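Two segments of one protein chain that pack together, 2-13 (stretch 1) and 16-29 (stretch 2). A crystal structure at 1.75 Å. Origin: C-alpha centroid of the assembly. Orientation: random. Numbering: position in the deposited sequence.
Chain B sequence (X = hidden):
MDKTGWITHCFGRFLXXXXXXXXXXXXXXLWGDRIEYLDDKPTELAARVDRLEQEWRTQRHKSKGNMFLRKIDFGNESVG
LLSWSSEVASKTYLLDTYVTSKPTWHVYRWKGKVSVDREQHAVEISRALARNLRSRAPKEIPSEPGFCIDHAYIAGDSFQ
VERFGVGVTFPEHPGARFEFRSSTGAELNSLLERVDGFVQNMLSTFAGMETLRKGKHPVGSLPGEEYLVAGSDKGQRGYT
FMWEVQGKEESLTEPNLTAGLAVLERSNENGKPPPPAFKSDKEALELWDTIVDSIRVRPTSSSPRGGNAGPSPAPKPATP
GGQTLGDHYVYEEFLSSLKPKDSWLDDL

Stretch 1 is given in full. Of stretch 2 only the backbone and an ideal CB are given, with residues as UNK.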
# COMPACT_ATOMS: atom_id res chain seq x y z
N ASP B 2 -12.31 -38.51 -5.27
CA ASP B 2 -12.56 -38.77 -6.68
C ASP B 2 -12.11 -37.60 -7.55
O ASP B 2 -12.76 -36.55 -7.57
CB ASP B 2 -14.06 -39.04 -6.90
CG ASP B 2 -14.40 -39.36 -8.34
OD1 ASP B 2 -15.60 -39.38 -8.67
OD2 ASP B 2 -13.47 -39.60 -9.14
N LYS B 3 -11.01 -37.78 -8.27
CA LYS B 3 -10.47 -36.73 -9.13
C LYS B 3 -10.93 -36.89 -10.57
O LYS B 3 -10.23 -36.52 -11.52
CB LYS B 3 -8.94 -36.70 -9.06
CG LYS B 3 -8.40 -36.44 -7.66
CD LYS B 3 -6.90 -36.67 -7.59
CE LYS B 3 -6.14 -35.72 -8.49
NZ LYS B 3 -4.68 -35.99 -8.39
N THR B 4 -12.12 -37.45 -10.74
CA THR B 4 -12.70 -37.59 -12.07
C THR B 4 -12.85 -36.21 -12.71
O THR B 4 -13.51 -35.32 -12.17
CB THR B 4 -14.07 -38.30 -12.03
OG1 THR B 4 -13.88 -39.67 -11.66
CG2 THR B 4 -14.73 -38.23 -13.39
N GLY B 5 -12.21 -36.03 -13.86
CA GLY B 5 -12.31 -34.78 -14.59
C GLY B 5 -11.34 -33.69 -14.16
O GLY B 5 -11.28 -32.63 -14.79
N TRP B 6 -10.58 -33.94 -13.09
CA TRP B 6 -9.58 -32.97 -12.66
C TRP B 6 -8.58 -32.72 -13.79
O TRP B 6 -8.35 -33.60 -14.62
CB TRP B 6 -8.86 -33.42 -11.39
CG TRP B 6 -9.66 -33.22 -10.16
CD1 TRP B 6 -11.00 -33.46 -10.00
CD2 TRP B 6 -9.19 -32.71 -8.91
NE1 TRP B 6 -11.38 -33.14 -8.71
CE2 TRP B 6 -10.29 -32.68 -8.03
CE3 TRP B 6 -7.94 -32.28 -8.44
CZ2 TRP B 6 -10.18 -32.23 -6.71
CZ3 TRP B 6 -7.84 -31.84 -7.14
CH2 TRP B 6 -8.94 -31.82 -6.29
N ILE B 7 -8.00 -31.53 -13.80
CA ILE B 7 -7.10 -31.11 -14.87
C ILE B 7 -5.69 -30.85 -14.34
O ILE B 7 -5.52 -30.12 -13.35
CB ILE B 7 -7.62 -29.81 -15.54
CG1 ILE B 7 -9.01 -30.03 -16.13
CG2 ILE B 7 -6.65 -29.31 -16.61
CD1 ILE B 7 -9.69 -28.76 -16.60
N THR B 8 -4.70 -31.43 -14.99
CA THR B 8 -3.30 -31.17 -14.65
C THR B 8 -2.82 -29.91 -15.36
O THR B 8 -2.86 -29.83 -16.59
CB THR B 8 -2.40 -32.37 -15.04
OG1 THR B 8 -2.78 -33.53 -14.28
CG2 THR B 8 -0.93 -32.05 -14.81
N HIS B 9 -2.38 -28.92 -14.58
CA HIS B 9 -1.98 -27.63 -15.10
C HIS B 9 -0.47 -27.45 -14.98
O HIS B 9 0.14 -27.91 -14.01
CB HIS B 9 -2.66 -26.50 -14.31
CG HIS B 9 -4.15 -26.47 -14.44
ND1 HIS B 9 -4.80 -25.74 -15.41
CD2 HIS B 9 -5.12 -27.07 -13.71
CE1 HIS B 9 -6.10 -25.90 -15.29
NE2 HIS B 9 -6.33 -26.70 -14.26
N CYS B 10 0.13 -26.77 -15.95
CA CYS B 10 1.54 -26.39 -15.87
C CYS B 10 1.64 -24.95 -15.41
O CYS B 10 1.05 -24.07 -16.03
CB CYS B 10 2.19 -26.46 -17.23
SG CYS B 10 2.17 -28.06 -18.04
N PHE B 11 2.38 -24.73 -14.33
CA PHE B 11 2.69 -23.37 -13.88
C PHE B 11 4.20 -23.31 -13.63
O PHE B 11 4.73 -24.05 -12.80
CB PHE B 11 1.92 -23.02 -12.60
CG PHE B 11 0.42 -23.06 -12.75
CD1 PHE B 11 -0.22 -22.25 -13.69
CD2 PHE B 11 -0.34 -23.88 -11.94
CE1 PHE B 11 -1.61 -22.29 -13.82
CE2 PHE B 11 -1.73 -23.92 -12.06
CZ PHE B 11 -2.36 -23.12 -13.00
N GLY B 12 4.90 -22.46 -14.37
CA GLY B 12 6.35 -22.36 -14.18
C GLY B 12 7.00 -23.71 -14.42
O GLY B 12 6.78 -24.33 -15.47
N ARG B 13 7.76 -24.19 -13.44
CA ARG B 13 8.46 -25.48 -13.57
C ARG B 13 7.61 -26.63 -13.05
O ARG B 13 8.05 -27.78 -13.08
CB ARG B 13 9.79 -25.47 -12.80
CG ARG B 13 10.73 -24.32 -13.15
CD ARG B 13 11.52 -24.55 -14.44
NE ARG B 13 12.13 -23.32 -14.94
CZ ARG B 13 12.96 -23.26 -15.98
NH1 ARG B 13 13.30 -24.37 -16.62
NH2 ARG B 13 13.46 -22.09 -16.38
N UNK B 16 0.26 -29.18 -11.20
CA UNK B 16 -0.68 -29.32 -10.10
C UNK B 16 -2.03 -29.70 -10.69
O UNK B 16 -2.35 -29.30 -11.80
CB UNK B 16 -0.77 -28.04 -9.27
N UNK B 17 -2.81 -30.49 -9.95
CA UNK B 17 -4.14 -30.88 -10.41
C UNK B 17 -5.24 -30.08 -9.71
O UNK B 17 -5.18 -29.87 -8.50
CB UNK B 17 -4.36 -32.38 -10.18
N UNK B 18 -6.22 -29.61 -10.48
CA UNK B 18 -7.35 -28.86 -9.94
C UNK B 18 -8.65 -29.42 -10.50
O UNK B 18 -8.64 -30.00 -11.59
CB UNK B 18 -7.22 -27.37 -10.26
N UNK B 19 -9.75 -29.25 -9.77
CA UNK B 19 -11.08 -29.69 -10.21
C UNK B 19 -11.45 -29.02 -11.53
O UNK B 19 -10.96 -27.92 -11.81
CB UNK B 19 -12.13 -29.38 -9.14
N UNK B 20 -12.32 -29.65 -12.32
CA UNK B 20 -12.58 -29.11 -13.66
C UNK B 20 -13.28 -27.75 -13.65
O UNK B 20 -13.13 -26.99 -14.60
CB UNK B 20 -13.43 -30.10 -14.45
N UNK B 21 -14.04 -27.45 -12.60
CA UNK B 21 -14.78 -26.19 -12.54
C UNK B 21 -14.00 -25.07 -11.81
O UNK B 21 -14.53 -23.99 -11.58
CB UNK B 21 -16.12 -26.42 -11.84
N UNK B 22 -12.74 -25.34 -11.47
CA UNK B 22 -11.92 -24.34 -10.78
C UNK B 22 -11.77 -23.10 -11.65
O UNK B 22 -11.56 -23.20 -12.86
CB UNK B 22 -10.55 -24.91 -10.43
N UNK B 23 -11.90 -21.93 -11.03
CA UNK B 23 -11.71 -20.65 -11.70
C UNK B 23 -10.31 -20.15 -11.36
O UNK B 23 -10.01 -19.89 -10.19
CB UNK B 23 -12.78 -19.64 -11.29
N UNK B 24 -9.48 -20.01 -12.38
CA UNK B 24 -8.03 -19.84 -12.21
C UNK B 24 -7.54 -18.50 -12.77
O UNK B 24 -7.86 -18.14 -13.90
CB UNK B 24 -7.28 -20.99 -12.89
N UNK B 25 -6.78 -17.77 -11.97
CA UNK B 25 -6.12 -16.55 -12.42
C UNK B 25 -4.62 -16.67 -12.12
O UNK B 25 -4.25 -16.93 -10.98
CB UNK B 25 -6.72 -15.32 -11.74
N UNK B 26 -3.79 -16.50 -13.14
CA UNK B 26 -2.36 -16.72 -13.00
C UNK B 26 -1.54 -15.51 -13.43
O UNK B 26 -1.92 -14.76 -14.33
CB UNK B 26 -1.94 -17.94 -13.82
N UNK B 27 -0.38 -15.37 -12.79
CA UNK B 27 0.59 -14.37 -13.17
C UNK B 27 1.98 -14.96 -13.16
O UNK B 27 2.28 -15.84 -12.33
CB UNK B 27 0.51 -13.16 -12.24
N UNK B 28 2.83 -14.47 -14.06
CA UNK B 28 4.19 -14.98 -14.23
C UNK B 28 5.13 -13.80 -14.24
O UNK B 28 4.81 -12.77 -14.82
CB UNK B 28 4.33 -15.81 -15.51
N UNK B 29 6.29 -13.97 -13.62
CA UNK B 29 7.20 -12.84 -13.43
C UNK B 29 8.63 -13.28 -13.72
O UNK B 29 9.09 -14.31 -13.23
CB UNK B 29 7.09 -12.28 -12.01

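Position 16 pairs with His9 in an antiparallel ladder: its N reaches His9 O at 3.1 Å, and its O accepts from His9 N at 2.8 Å. Those bonds ask nothing of the side chain. The CB shares a face of the sheet with the His9 side chain and lies 5.0 Å from Phe11 CD2, so a beta-branched or other apolar residue would suit. It is Ile16, whose CG2 meets the edge of the Phe11 ring, 3.6 Å from CE2.

Position 17 sits opposite Thr8 on the other face, in a non-hydrogen-bonded pair with CA atoms 4.3 Å apart. Its CB is 4.0 Å from Lys3 NZ, and the Thr8 hydroxyl is on the same side. A cation and a donor together call for an acceptor, preferably charged: Asp, perhaps Glu, with Asn a weaker answer. Asp17 serves both. OD2 forms a salt bridge with Lys3 NZ at 2.9 Å, while OD1 accepts a hydrogen bond from Thr8 OG1 at 2.7 Å. With chi1 in m, its carboxylate lies nearer stretch 1 than its CB does.

Position 18 returns to the face of Ile7 and His9. Its N donates to Ile7 O at 3.0 Å and its O accepts from Ile7 N at 2.8 Å, closing a nearly straight pair. The CB stands 4.0 Å from His9 CD2, a place for Leu, Ile, Val or Met. Leu18 sets CD1 3.8 Å from His9 CD2.

At position 19 the backbone leaves the strand with phi -59°, compatible with proline, and the CA lies over the face of the Trp6 indole. No N-H is needed by stretch 1 here. A compact apolar residue would do, and proline suits especially well. Pro19 puts CA 3.6 Å from the centroid of the five-membered ring, 1° off its normal, as a CH-pi contact; its CG also reaches Trp6 CZ2 at 3.8 Å. Its O accepts from a water that also hydrogen-bonds His9 NE2.

Position 20 is the second residue of a type I turn, at phi -66°, again open to proline, though Ala, Ser, Glu or Lys could take these angles. Its CB comes close to Gly5 O, favouring something small near the backbone. Pro20 rests CD 3.9 Å from Trp6 CD1.

Positions 21, 22 and 23 find nothing of stretch 1 within reach of their CB atoms, so it sets little preference; they are Asp21, Ala22 and Val23.

Position 24 points toward stretch 1, its CB 5.4 Å from Phe11 CZ, with room for a branched aliphatic. Ile24 touches His9 CE1 through CD1 at 3.3 Å and Phe11 CZ through CG2 at 4.1 Å.

Position 25 points away and is Asn25. Position 26 points toward Phe11, its CB already 4.4 Å from CE1; a small apolar residue suffices, and Ala26 fills it.

Position 27, out of reach, is Gly27. Position 28 points sideways, so only a long side chain could reach back: Tyr28 brings OH to 3.2 Å from Phe11 CD1, at the ring edge. Position 29 is out of reach: Tyr29.

Stretch 2 (16-29) IDLPPDAVINAGYY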
# COMPACT_ATOMS: atom_id res chain seq x y z
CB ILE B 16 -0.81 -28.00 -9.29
CG1 ILE B 16 -1.54 -28.26 -7.97
CG2 ILE B 16 -1.52 -26.93 -10.12
CD1 ILE B 16 -1.58 -27.03 -7.05
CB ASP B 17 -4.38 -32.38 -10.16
CG ASP B 17 -3.31 -33.26 -10.80
OD1 ASP B 17 -2.59 -32.80 -11.71
OD2 ASP B 17 -3.19 -34.43 -10.40
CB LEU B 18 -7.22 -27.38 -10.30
CG LEU B 18 -5.97 -26.71 -9.74
CD1 LEU B 18 -5.75 -25.33 -10.36
CD2 LEU B 18 -6.07 -26.64 -8.23
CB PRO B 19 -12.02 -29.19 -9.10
CG PRO B 19 -11.15 -28.82 -7.95
CD PRO B 19 -9.78 -28.55 -8.47
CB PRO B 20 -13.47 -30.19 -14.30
CG PRO B 20 -14.16 -30.83 -13.14
CD PRO B 20 -13.14 -30.83 -12.02
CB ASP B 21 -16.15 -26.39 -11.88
CG ASP B 21 -16.06 -26.94 -10.47
OD1 ASP B 21 -15.07 -27.65 -10.18
OD2 ASP B 21 -16.97 -26.68 -9.65
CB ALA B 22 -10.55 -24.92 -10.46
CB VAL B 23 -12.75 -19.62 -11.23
CG1 VAL B 23 -12.55 -18.28 -11.95
CG2 VAL B 23 -14.17 -20.15 -11.43
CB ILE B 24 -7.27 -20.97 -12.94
CG1 ILE B 24 -7.71 -22.34 -12.41
CG2 ILE B 24 -5.75 -20.81 -12.80
CD1 ILE B 24 -7.33 -23.50 -13.33
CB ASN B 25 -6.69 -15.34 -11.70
CG ASN B 25 -8.05 -14.94 -12.23
OD1 ASN B 25 -8.14 -14.22 -13.22
ND2 ASN B 25 -9.11 -15.43 -11.58
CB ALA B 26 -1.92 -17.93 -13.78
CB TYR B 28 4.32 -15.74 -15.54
CG TYR B 28 3.32 -16.85 -15.62
CD1 TYR B 28 3.57 -18.07 -15.02
CD2 TYR B 28 2.10 -16.65 -16.25
CE1 TYR B 28 2.65 -19.08 -15.06
CE2 TYR B 28 1.15 -17.67 -16.30
CZ TYR B 28 1.44 -18.88 -15.70
OH TYR B 28 0.53 -19.91 -15.74
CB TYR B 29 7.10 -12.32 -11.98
CG TYR B 29 5.67 -12.12 -11.52
CD1 TYR B 29 4.92 -13.18 -11.03
CD2 TYR B 29 5.07 -10.87 -11.58
CE1 TYR B 29 3.61 -13.01 -10.61
CE2 TYR B 29 3.74 -10.68 -11.16
CZ TYR B 29 3.03 -11.76 -10.69
OH TYR B 29 1.72 -11.60 -10.27
O HOH W 1 -8.86 -27.02 -13.43
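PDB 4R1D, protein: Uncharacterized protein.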